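Local structure of hypothetical protein YfiH (Bacillus licheniformis, 6DZD) at residues P12-I17 against A70-T75; G39-P44 against E59-N64. The protein probably catalyses the phosphorolysis of adenosine, inosine and S-methyl-5'-thioadenosine, and the deamination of adenosine, as a zinc-binding member of the YfiH/LACC1 family. One frame throughout, in Å; residues are numbered along the deposited sequence.

Helix 59-72 is held near its two ends by different segments that come before it in the chain. Interaction 2 joins its first turns to the loop that follows strand 30-35, while interaction 1 sets its last turn against strand 14-17 of a six-stranded mixed sheet. Their centres lie about 16 Å apart. In sequence, 12-17 comes first, then 39-44 and 59-64, and finally 70-75, so the polar loop contact falls within the span bracketed by the apolar one. The two meet where Pro12 and Ser13 pack on Gly39. Both are structural contacts, apolar in interaction 1 and largely polar in interaction 2, away from the zinc and potassium sites.

Interaction 1 of 2, residues P12-I17 against A70-T75; sequences PSMLLI and ADILKT
The carbonyl oxygen of Ala70 is gripped twice by a single residue: Thr75 N donates to it from 2.9 Å, and the hydroxyl Thr75 OG1 from 3.0 Å. The hydroxyl's bond lies in the carbonyl plane on a lone pair, and the same Thr75 OG1 also receives a hydrogen bond from Trp80 NE1. The backbone bond from Thr75 N, with a weak one from Lys74 N to Asp71 O, makes a Schellman motif, in which Lys74, at a phi of 52°, takes the C-prime position and turns the chain out of helix 59-72. The helix end so fixed presents Ile72 and Leu73 to strand 14-17, and what crosses the gap is wholly apolar. Met14 carries it. With CG anti to its carbonyl carbon, and bends at chi2 and chi3, the chain folds round so that two separate points do the touching. Met14 CG meets Ile72 CG2 at 4.0 Å, tip to tip, whereas the Met14 and Leu73 chains cross obliquely, with Met14 CE 3.5 Å from Leu73 CD2. That same leucine branch also receives Leu16, whose CD2 approaches Leu73 CD2 to 4.2 Å. Phe273, two strands over on strand 270-276 of the same sheet, touches Met14, Leu16 and Leu73, widening the sheet's side of the cluster; Ser13 turns its hydroxyl to Asn38 O, and Val69, one turn back, packs on Met14.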
# COMPACT_ATOMS: atom_id res chain seq x y z
N PRO A 12 0.09 19.34 5.46
CA PRO A 12 -1.11 18.50 5.33
C PRO A 12 -0.92 17.17 4.60
O PRO A 12 -1.59 16.19 4.89
CB PRO A 12 -2.06 19.39 4.53
CG PRO A 12 -1.15 20.14 3.63
CD PRO A 12 0.08 20.44 4.47
N SER A 13 -0.01 17.15 3.63
CA SER A 13 -0.09 16.11 2.62
C SER A 13 0.59 14.80 2.98
O SER A 13 0.23 13.77 2.40
CB SER A 13 0.47 16.66 1.30
OG SER A 13 -0.37 17.70 0.77
N MET A 14 1.54 14.76 3.92
CA MET A 14 2.43 13.60 4.01
C MET A 14 2.39 12.92 5.37
O MET A 14 2.43 13.58 6.42
CB MET A 14 3.89 14.00 3.76
CG MET A 14 4.12 14.90 2.56
SD MET A 14 3.98 13.91 1.08
CE MET A 14 5.50 12.98 1.22
N LEU A 15 2.35 11.59 5.34
CA LEU A 15 2.66 10.76 6.50
C LEU A 15 3.96 10.02 6.20
O LEU A 15 4.04 9.32 5.20
CB LEU A 15 1.53 9.77 6.79
CG LEU A 15 0.31 10.35 7.48
CD1 LEU A 15 -0.89 9.45 7.25
CD2 LEU A 15 0.61 10.51 8.95
N LEU A 16 4.94 10.14 7.09
CA LEU A 16 6.29 9.63 6.84
C LEU A 16 6.69 8.58 7.87
O LEU A 16 6.55 8.81 9.07
CB LEU A 16 7.31 10.76 6.86
CG LEU A 16 7.22 11.74 5.69
CD1 LEU A 16 8.17 12.90 5.85
CD2 LEU A 16 7.48 10.99 4.35
N ILE A 17 7.23 7.46 7.39
CA ILE A 17 7.76 6.42 8.26
C ILE A 17 9.12 6.87 8.81
O ILE A 17 10.14 6.82 8.12
CB ILE A 17 7.87 5.08 7.53
CG1 ILE A 17 6.45 4.61 7.18
CG2 ILE A 17 8.54 4.05 8.41
CD1 ILE A 17 6.35 3.64 6.01
N ALA A 70 6.10 14.81 -5.10
CA ALA A 70 7.48 14.61 -5.52
C ALA A 70 8.37 15.75 -5.07
O ALA A 70 9.53 15.55 -4.67
CB ALA A 70 7.54 14.45 -7.04
N ASP A 71 7.85 16.98 -5.12
CA ASP A 71 8.68 18.12 -4.75
C ASP A 71 8.87 18.22 -3.24
O ASP A 71 9.91 18.71 -2.78
CB ASP A 71 8.06 19.40 -5.34
CG ASP A 71 8.17 19.47 -6.89
OD1 ASP A 71 8.64 18.51 -7.56
OD2 ASP A 71 7.78 20.51 -7.44
N ILE A 72 7.91 17.78 -2.43
CA ILE A 72 8.12 17.79 -0.99
C ILE A 72 9.24 16.84 -0.61
O ILE A 72 10.11 17.17 0.20
CB ILE A 72 6.80 17.47 -0.25
CG1 ILE A 72 5.82 18.65 -0.42
CG2 ILE A 72 7.09 17.21 1.23
CD1 ILE A 72 4.36 18.31 -0.22
N LEU A 73 9.27 15.66 -1.22
CA LEU A 73 10.33 14.68 -1.02
C LEU A 73 11.61 15.05 -1.75
O LEU A 73 12.56 14.25 -1.77
CB LEU A 73 9.84 13.30 -1.47
CG LEU A 73 8.59 12.79 -0.76
CD1 LEU A 73 7.96 11.67 -1.55
CD2 LEU A 73 8.92 12.30 0.62
N LYS A 74 11.67 16.24 -2.36
CA LYS A 74 12.85 16.73 -3.06
C LYS A 74 13.33 15.69 -4.06
O LYS A 74 14.50 15.28 -4.07
CB LYS A 74 13.96 17.13 -2.08
N THR A 75 12.40 15.25 -4.92
CA THR A 75 12.67 14.29 -5.98
C THR A 75 12.04 14.78 -7.27
O THR A 75 11.31 15.78 -7.30
CB THR A 75 12.13 12.89 -5.65
OG1 THR A 75 10.69 12.92 -5.54
CG2 THR A 75 12.73 12.35 -4.35

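Interaction 2 of 2, residues G39-P44 against E59-N64; sequences GGESEP and EQHVIN
Loop 39-44 runs past the start of helix 59-72 closely at Ser42, whose CA lies 5.5 Å from His61 CA, and only loosely at Glu43. On the close side the peptide carbonyl of Glu41 sits over one face of the His61 imidazole, 3.5 Å above its plane and offset toward the rim, so that the oxygen meets the ring from above. Ser42 OG approaches His61 CB to 3.7 Å, but its hydrogen bonds go to Asp57 and Asn65, which satisfy this buried hydroxyl. The Glu41 side chain, extended beyond CG, carries its carboxylate across to Asn64. Here Asn64 ND2 donates to Glu41 OE1 over 3.1 Å at an N-H...O angle of 165°, the oxygen using its syn lone pair and lying almost within the amide plane. Carboxylate and amide planes are nevertheless turned 63° apart, and Asn64 CB packs against the other oxygen, 3.2 Å from Glu41 OE2. An alanine here would remove the carboxamide and with it this bond, and would probably leave the Glu41 carboxylate less fixed in its rotation. If His61 were protonated, Glu41 OE1, 4.3 Å from His61 NE2, would probably help to stabilise the charge. The outer side is slacker: Glu43 OE2 reaches only the edge of the ring, 4.2 Å from His61 CE1, and a water takes over, accepting from Glu43 N while also hydrogen-bonded, in the ring plane, to His61 ND1. Beyond the contact, Asn65 OD1 accepts from Glu41 N and Lys68 NZ hydrogen-bonds to Gly39 O, so the loop leaving strand 30-35 is tied along successive turns of helix 59-72.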
# COMPACT_ATOMS: atom_id res chain seq x y z
N GLY A 39 -4.44 18.99 0.82
CA GLY A 39 -3.45 19.85 0.22
C GLY A 39 -3.30 19.77 -1.28
O GLY A 39 -2.24 20.16 -1.80
N GLY A 40 -4.32 19.30 -2.00
CA GLY A 40 -4.25 19.10 -3.42
C GLY A 40 -5.15 20.03 -4.21
O GLY A 40 -5.76 20.95 -3.68
N GLU A 41 -5.25 19.75 -5.51
CA GLU A 41 -5.97 20.58 -6.45
C GLU A 41 -7.27 19.97 -6.92
O GLU A 41 -8.02 20.65 -7.63
CB GLU A 41 -5.10 20.82 -7.70
CG GLU A 41 -3.99 21.83 -7.57
CD GLU A 41 -3.14 21.85 -8.82
OE1 GLU A 41 -3.70 21.60 -9.90
OE2 GLU A 41 -1.93 22.14 -8.73
N SER A 42 -7.54 18.72 -6.60
CA SER A 42 -8.68 18.05 -7.22
C SER A 42 -9.99 18.55 -6.62
O SER A 42 -10.07 18.88 -5.43
CB SER A 42 -8.58 16.53 -7.06
OG SER A 42 -7.57 16.01 -7.90
N GLU A 43 -10.99 18.63 -7.46
CA GLU A 43 -12.34 18.99 -7.07
C GLU A 43 -13.09 17.76 -6.57
O GLU A 43 -12.68 16.63 -6.84
CB GLU A 43 -13.08 19.61 -8.27
CG GLU A 43 -12.41 20.87 -8.84
CD GLU A 43 -13.18 21.46 -10.02
OE1 GLU A 43 -14.41 21.26 -10.07
OE2 GLU A 43 -12.58 22.17 -10.88
N PRO A 44 -14.17 17.94 -5.82
CA PRO A 44 -15.03 16.81 -5.47
C PRO A 44 -15.45 16.04 -6.71
O PRO A 44 -15.65 16.63 -7.79
CB PRO A 44 -16.24 17.48 -4.80
CG PRO A 44 -15.62 18.64 -4.07
CD PRO A 44 -14.44 19.10 -4.94
N GLU A 59 -7.18 14.90 -15.21
CA GLU A 59 -5.84 14.31 -15.27
C GLU A 59 -4.77 15.30 -14.83
O GLU A 59 -3.87 14.95 -14.06
CB GLU A 59 -5.58 13.81 -16.69
CG GLU A 59 -4.21 13.21 -16.85
CD GLU A 59 -3.94 12.77 -18.27
OE1 GLU A 59 -4.91 12.38 -18.95
OE2 GLU A 59 -2.75 12.82 -18.70
N GLN A 60 -4.86 16.54 -15.30
CA GLN A 60 -3.87 17.56 -14.94
C GLN A 60 -3.82 17.80 -13.44
O GLN A 60 -2.77 18.13 -12.90
CB GLN A 60 -4.16 18.87 -15.68
CG GLN A 60 -2.98 19.80 -15.65
CD GLN A 60 -1.66 19.04 -15.72
OE1 GLN A 60 -1.33 18.43 -16.75
NE2 GLN A 60 -0.90 19.04 -14.61
N HIS A 61 -4.96 17.68 -12.75
CA HIS A 61 -4.96 17.86 -11.30
C HIS A 61 -4.20 16.73 -10.60
O HIS A 61 -3.48 16.98 -9.63
CB HIS A 61 -6.40 17.99 -10.78
CG HIS A 61 -7.05 19.29 -11.14
ND1 HIS A 61 -8.40 19.52 -10.97
CD2 HIS A 61 -6.54 20.43 -11.67
CE1 HIS A 61 -8.69 20.75 -11.39
NE2 HIS A 61 -7.58 21.32 -11.81
N VAL A 62 -4.34 15.49 -11.08
CA VAL A 62 -3.65 14.35 -10.47
C VAL A 62 -2.14 14.47 -10.65
O VAL A 62 -1.36 14.24 -9.72
CB VAL A 62 -4.17 13.02 -11.05
CG1 VAL A 62 -3.48 11.85 -10.40
CG2 VAL A 62 -5.69 12.90 -10.90
N ILE A 63 -1.70 14.83 -11.86
CA ILE A 63 -0.28 15.02 -12.11
C ILE A 63 0.27 16.14 -11.24
O ILE A 63 1.40 16.05 -10.72
CB ILE A 63 -0.04 15.26 -13.61
CG1 ILE A 63 -0.17 13.93 -14.36
CG2 ILE A 63 1.31 15.90 -13.83
CD1 ILE A 63 -0.55 14.06 -15.80
N ASN A 64 -0.52 17.20 -11.04
CA ASN A 64 -0.09 18.27 -10.15
C ASN A 64 -0.06 17.81 -8.69
O ASN A 64 0.83 18.19 -7.93
CB ASN A 64 -0.96 19.50 -10.35
CG ASN A 64 -0.57 20.28 -11.60
OD1 ASN A 64 0.46 19.99 -12.22
ND2 ASN A 64 -1.39 21.24 -11.98
O HOH W 1 -10.77 17.48 -10.21